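Side-chain contacts in potential RNA-dependent RNA polymerase (Human picobirnavirus, PDB 5I62), which catalyses RNA-templated RNA synthesis and probably serves in both transcription and genome replication of the virus: residues T405-R408 / C413-V416; T245-T250 / D360-Y365. All coordinates share one frame; numbering follows the deposited sequence.

Both contacts lie on the same side of the chain's centre, and their own centres are about 13 Å apart. They come in series along the chain: contact 2 closes at Tyr365 before contact 1 opens at Thr405. Helix 237-250 joins them. One side of it packs on strand 360-363 in contact 2. Elsewhere it meets the loop of contact 1. There Arg408 NH1 and Asp249 OD1 form a salt bridge at 3.1 Å. Cys413 N and Thr245 OG1 are 2.7 Å apart, a probable hydrogen bond. Helix 237-250 thus touches both the palm sheet of the polymerase and the loop between strands 401-404 and 416-417.

Contact 1: residues T405-R408 / C413-V416; sequences TDYR and CVGV
The guanidinium group of Arg408 carries Cys413 SG over one face, offset toward the rim. The sulfur lies 3.4 Å from Arg408 NE. At the edge the group grips Thr405 side-on with two nitrogens. Arg408 NE donates to Thr405 O at 2.7 Å, with an N-H...O angle of 163°. Arg408 NH2 donates to Thr405 OG1 at 3.0 Å. Both acceptors lie near the guanidinium plane, so the pair of bonds fixes the rotation of the group and presents its face to the sulfur. The Tyr407 ring meets Val414 CG2 at its edge, with CE1 3.7 Å away. Val416 CG2 approaches the same CE1 obliquely, at 3.8 Å. Tyr407 CG is anti to the backbone N (chi1 -169°), which carries the ring to the two valines. A water lies 2.7 Å from Tyr407 O and 2.9 Å from Val414 O, within hydrogen-bonding reach of both backbones. Tyr407 O also receives a CA-H...O contact from Cys413.

The two segments are the arms of an irregular loop between strands 401-404 and 416-417. Tyr407 OH bonds to Tyr456 O, and Trp62 packs edge-to-face with the ring. Val416 pairs through its backbone with Trp402. Helix 237-250 runs alongside: Phe248 touches Thr405 and Arg408, and further along the loop Asp241 OD2 bonds to Gly415 N.

Contact 2: residues T245-T250 / D360-Y365; sequences TKMFDT and DGVLTY
Met247 reaches from the helix to two side chains of the strand segment. Its SD lies 4.0 Å from Val362 CG2, and its CE is 4.1 Å from the same methyl. Nearer the helix, Met247 CG lies 4.0 Å from Thr364 CG2. All three side chains leave their backbones toward the opposite segment. No hydrogen bond crosses between the segments, and the touching residues are buried. Met247 is extended as far as the sulfur, its CG trans to the main-chain N (chi1 -177°). It then bends at chi3 (68°), which turns the methyl over one face of the Phe248 ring, near the rim. Met247 CE is 4.1 Å above the ring plane.

This is a helix packed on the palm sheet of a viral RNA polymerase. Strand 360-363 is the second arm of a hairpin with strand 355-357. Asp360 ends the Gly-Asp-Asp sequence of motif C, at the start of that arm. Met247 itself lies further along: its CE is 11.1 Å from Asp360 OD1. Strand 257-261 runs antiparallel beside strand 360-363. Its Val257 touches Met247, Phe248 and Val362.

The hydroxyl of Thr364 bonds to Val256 O, while its methyl turns to Met247. Thr364 also pairs through its backbone with Asn351. Asn351 ND2 in turn bonds to Thr250 OG1 near the end of the helix. Thr250 OG1 donates to Lys246 O at 2.8 Å. Thr250 N reaches the same oxygen at 2.9 Å, from the opposite face of the carbonyl plane. Beyond Val362, Cys396 and Tyr398 of strand 395-398 add further packing.

Contact 1: residues T405-R408 / C413-V416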
loop_
_atom_site.group_PDB
_atom_site.type_symbol
_atom_site.label_atom_id
_atom_site.label_comp_id
_atom_site.label_asym_id
_atom_site.label_seq_id
_atom_site.Cartn_x
_atom_site.Cartn_y
_atom_site.Cartn_z
ATOM N N THR A 405 -15.416 20.113 -2.912
ATOM C CA THR A 405 -15.148 21.257 -3.778
ATOM C C THR A 405 -15.269 22.581 -3.021
ATOM O O THR A 405 -14.590 23.557 -3.364
ATOM C CB THR A 405 -16.068 21.227 -5.009
ATOM O OG1 THR A 405 -15.615 22.195 -5.959
ATOM C CG2 THR A 405 -17.544 21.503 -4.639
ATOM N N ASP A 406 -16.093 22.628 -1.965
ATOM C CA ASP A 406 -16.241 23.832 -1.148
ATOM C C ASP A 406 -15.276 23.894 0.035
ATOM O O ASP A 406 -15.311 24.872 0.791
ATOM C CB ASP A 406 -17.677 23.951 -0.634
ATOM C CG ASP A 406 -18.686 24.073 -1.760
ATOM O OD1 ASP A 406 -18.332 24.671 -2.801
ATOM O OD2 ASP A 406 -19.823 23.586 -1.611
ATOM N N TYR A 407 -14.429 22.886 0.224
ATOM C CA TYR A 407 -13.504 22.835 1.358
ATOM C C TYR A 407 -12.093 23.036 0.817
ATOM O O TYR A 407 -11.389 22.075 0.506
ATOM C CB TYR A 407 -13.622 21.521 2.112
ATOM C CG TYR A 407 -12.889 21.535 3.439
ATOM C CD1 TYR A 407 -11.541 21.207 3.518
ATOM C CD2 TYR A 407 -13.549 21.886 4.609
ATOM C CE1 TYR A 407 -10.860 21.229 4.742
ATOM C CE2 TYR A 407 -12.888 21.909 5.831
ATOM C CZ TYR A 407 -11.545 21.584 5.889
ATOM O OH TYR A 407 -10.897 21.606 7.098
ATOM N N ARG A 408 -11.679 24.294 0.711
ATOM C CA ARG A 408 -10.405 24.626 0.109
ATOM C C ARG A 408 -9.599 25.476 1.072
ATOM O O ARG A 408 -10.152 26.348 1.743
ATOM C CB ARG A 408 -10.575 25.362 -1.242
ATOM C CG ARG A 408 -11.569 24.685 -2.183
ATOM C CD ARG A 408 -11.350 25.062 -3.646
ATOM N NE ARG A 408 -12.270 24.330 -4.519
ATOM C CZ ARG A 408 -12.138 24.231 -5.837
ATOM N NH1 ARG A 408 -11.125 24.835 -6.450
ATOM N NH2 ARG A 408 -13.023 23.533 -6.545
ATOM N N CYS A 413 -8.260 21.767 -2.630
ATOM C CA CYS A 413 -9.191 20.831 -1.994
ATOM C C CYS A 413 -8.380 19.829 -1.176
ATOM O O CYS A 413 -8.130 18.699 -1.601
ATOM C CB CYS A 413 -10.054 20.108 -3.022
ATOM S SG CYS A 413 -11.164 21.168 -3.986
ATOM N N VAL A 414 -7.974 20.262 0.023
ATOM C CA VAL A 414 -7.076 19.457 0.850
ATOM C C VAL A 414 -7.776 18.196 1.361
ATOM O O VAL A 414 -8.989 18.172 1.579
ATOM C CB VAL A 414 -6.526 20.285 2.026
ATOM C CG1 VAL A 414 -5.631 21.404 1.522
ATOM C CG2 VAL A 414 -7.673 20.863 2.848
ATOM N N GLY A 415 -6.988 17.140 1.576
ATOM C CA GLY A 415 -7.545 15.866 1.994
ATOM C C GLY A 415 -7.713 15.785 3.505
ATOM O O GLY A 415 -6.779 16.057 4.259
ATOM N N VAL A 416 -8.905 15.413 3.945
ATOM C CA VAL A 416 -9.224 15.329 5.358
ATOM C C VAL A 416 -9.180 13.861 5.768
ATOM O O VAL A 416 -9.942 13.037 5.253
ATOM C CB VAL A 416 -10.594 15.954 5.669
ATOM C CG1 VAL A 416 -10.907 15.799 7.170
ATOM C CG2 VAL A 416 -10.621 17.433 5.246
HETATM O O HOH W 1 -11.244 19.363 0.144
#

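Contact 2: residues T245-T250 / D360-Y365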
loop_
_atom_site.group_PDB
_atom_site.type_symbol
_atom_site.label_atom_id
_atom_site.label_comp_id
_atom_site.label_asym_id
_atom_site.label_seq_id
_atom_site.Cartn_x
_atom_site.Cartn_y
_atom_site.Cartn_z
ATOM N N THR A 245 -8.193 19.038 -6.808
ATOM C CA THR A 245 -8.709 20.381 -7.064
ATOM C C THR A 245 -8.931 20.610 -8.561
ATOM O O THR A 245 -9.990 21.094 -8.975
ATOM C CB THR A 245 -7.746 21.433 -6.496
ATOM O OG1 THR A 245 -7.422 21.141 -5.125
ATOM C CG2 THR A 245 -8.368 22.830 -6.582
ATOM N N LYS A 246 -7.939 20.264 -9.381
ATOM C CA LYS A 246 -8.059 20.453 -10.828
ATOM C C LYS A 246 -9.175 19.600 -11.409
ATOM O O LYS A 246 -9.870 20.034 -12.339
ATOM C CB LYS A 246 -6.725 20.143 -11.511
ATOM C CG LYS A 246 -5.631 21.166 -11.198
ATOM C CD LYS A 246 -6.193 22.578 -11.453
ATOM C CE LYS A 246 -5.388 23.669 -10.757
ATOM N NZ LYS A 246 -4.030 23.868 -11.347
ATOM N N MET A 247 -9.379 18.399 -10.856
ATOM C CA MET A 247 -10.459 17.533 -11.313
ATOM C C MET A 247 -11.815 18.191 -11.082
ATOM O O MET A 247 -12.691 18.176 -11.963
ATOM C CB MET A 247 -10.363 16.178 -10.599
ATOM C CG MET A 247 -11.418 15.159 -11.048
ATOM S SD MET A 247 -11.459 13.724 -9.936
ATOM C CE MET A 247 -12.116 14.520 -8.465
ATOM N N PHE A 248 -11.996 18.810 -9.913
ATOM C CA PHE A 248 -13.237 19.530 -9.663
ATOM C C PHE A 248 -13.356 20.772 -10.545
ATOM O O PHE A 248 -14.456 21.102 -11.011
ATOM C CB PHE A 248 -13.345 19.899 -8.189
ATOM C CG PHE A 248 -13.851 18.778 -7.333
ATOM C CD1 PHE A 248 -15.137 18.290 -7.510
ATOM C CD2 PHE A 248 -13.045 18.194 -6.379
ATOM C CE1 PHE A 248 -15.616 17.243 -6.733
ATOM C CE2 PHE A 248 -13.521 17.150 -5.589
ATOM C CZ PHE A 248 -14.799 16.668 -5.778
ATOM N N ASP A 249 -12.238 21.467 -10.780
ATOM C CA ASP A 249 -12.245 22.667 -11.621
ATOM C C ASP A 249 -12.596 22.363 -13.073
ATOM O O ASP A 249 -13.152 23.227 -13.772
ATOM C CB ASP A 249 -10.877 23.355 -11.582
ATOM C CG ASP A 249 -10.554 23.967 -10.229
ATOM O OD1 ASP A 249 -11.489 24.183 -9.420
ATOM O OD2 ASP A 249 -9.354 24.248 -9.990
ATOM N N THR A 250 -12.247 21.171 -13.562
ATOM C CA THR A 250 -12.364 20.846 -14.978
ATOM C C THR A 250 -13.391 19.756 -15.261
ATOM O O THR A 250 -13.460 19.267 -16.386
ATOM C CB THR A 250 -11.003 20.443 -15.549
ATOM O OG1 THR A 250 -10.537 19.238 -14.903
ATOM C CG2 THR A 250 -9.984 21.548 -15.343
ATOM N N ASP A 360 -6.703 1.884 -5.823
ATOM C CA ASP A 360 -7.500 3.046 -5.451
ATOM C C ASP A 360 -7.600 4.007 -6.628
ATOM O O ASP A 360 -6.589 4.302 -7.258
ATOM C CB ASP A 360 -6.889 3.776 -4.257
ATOM C CG ASP A 360 -7.925 4.197 -3.258
ATOM O OD1 ASP A 360 -8.738 5.104 -3.554
ATOM O OD2 ASP A 360 -7.931 3.582 -2.171
ATOM N N GLY A 361 -8.797 4.511 -6.897
ATOM C CA GLY A 361 -8.984 5.401 -8.032
ATOM C C GLY A 361 -10.066 6.432 -7.799
ATOM O O GLY A 361 -11.010 6.218 -7.027
ATOM N N VAL A 362 -9.937 7.557 -8.497
ATOM C CA VAL A 362 -10.973 8.575 -8.517
ATOM C C VAL A 362 -10.941 9.198 -9.904
ATOM O O VAL A 362 -9.864 9.503 -10.422
ATOM C CB VAL A 362 -10.780 9.609 -7.383
ATOM C CG1 VAL A 362 -9.428 10.317 -7.485
ATOM C CG2 VAL A 362 -11.892 10.614 -7.379
ATOM N N LEU A 363 -12.100 9.307 -10.547
ATOM C CA LEU A 363 -12.081 9.673 -11.959
ATOM C C LEU A 363 -13.381 10.343 -12.377
ATOM O O LEU A 363 -14.418 10.212 -11.728
ATOM C CB LEU A 363 -11.808 8.450 -12.854
ATOM C CG LEU A 363 -12.973 7.483 -13.122
ATOM C CD1 LEU A 363 -12.689 6.638 -14.362
ATOM C CD2 LEU A 363 -13.198 6.559 -11.923
ATOM N N THR A 364 -13.311 11.039 -13.505
ATOM C CA THR A 364 -14.516 11.576 -14.115
ATOM C C THR A 364 -14.309 11.658 -15.621
ATOM O O THR A 364 -13.178 11.749 -16.103
ATOM C CB THR A 364 -14.892 12.949 -13.517
ATOM O OG1 THR A 364 -16.204 13.336 -13.953
ATOM C CG2 THR A 364 -13.887 14.008 -13.936
ATOM N N TYR A 365 -15.413 11.554 -16.355
ATOM C CA TYR A 365 -15.459 11.832 -17.782
ATOM C C TYR A 365 -16.912 12.091 -18.156
ATOM O O TYR A 365 -17.814 11.779 -17.378
ATOM C CB TYR A 365 -14.854 10.678 -18.608
ATOM C CG TYR A 365 -15.546 9.336 -18.444
ATOM C CD1 TYR A 365 -16.740 9.044 -19.112
ATOM C CD2 TYR A 365 -14.980 8.337 -17.654
ATOM C CE1 TYR A 365 -17.359 7.808 -18.967
ATOM C CE2 TYR A 365 -15.582 7.101 -17.504
ATOM C CZ TYR A 365 -16.774 6.841 -18.159
ATOM O OH TYR A 365 -17.375 5.610 -18.005
#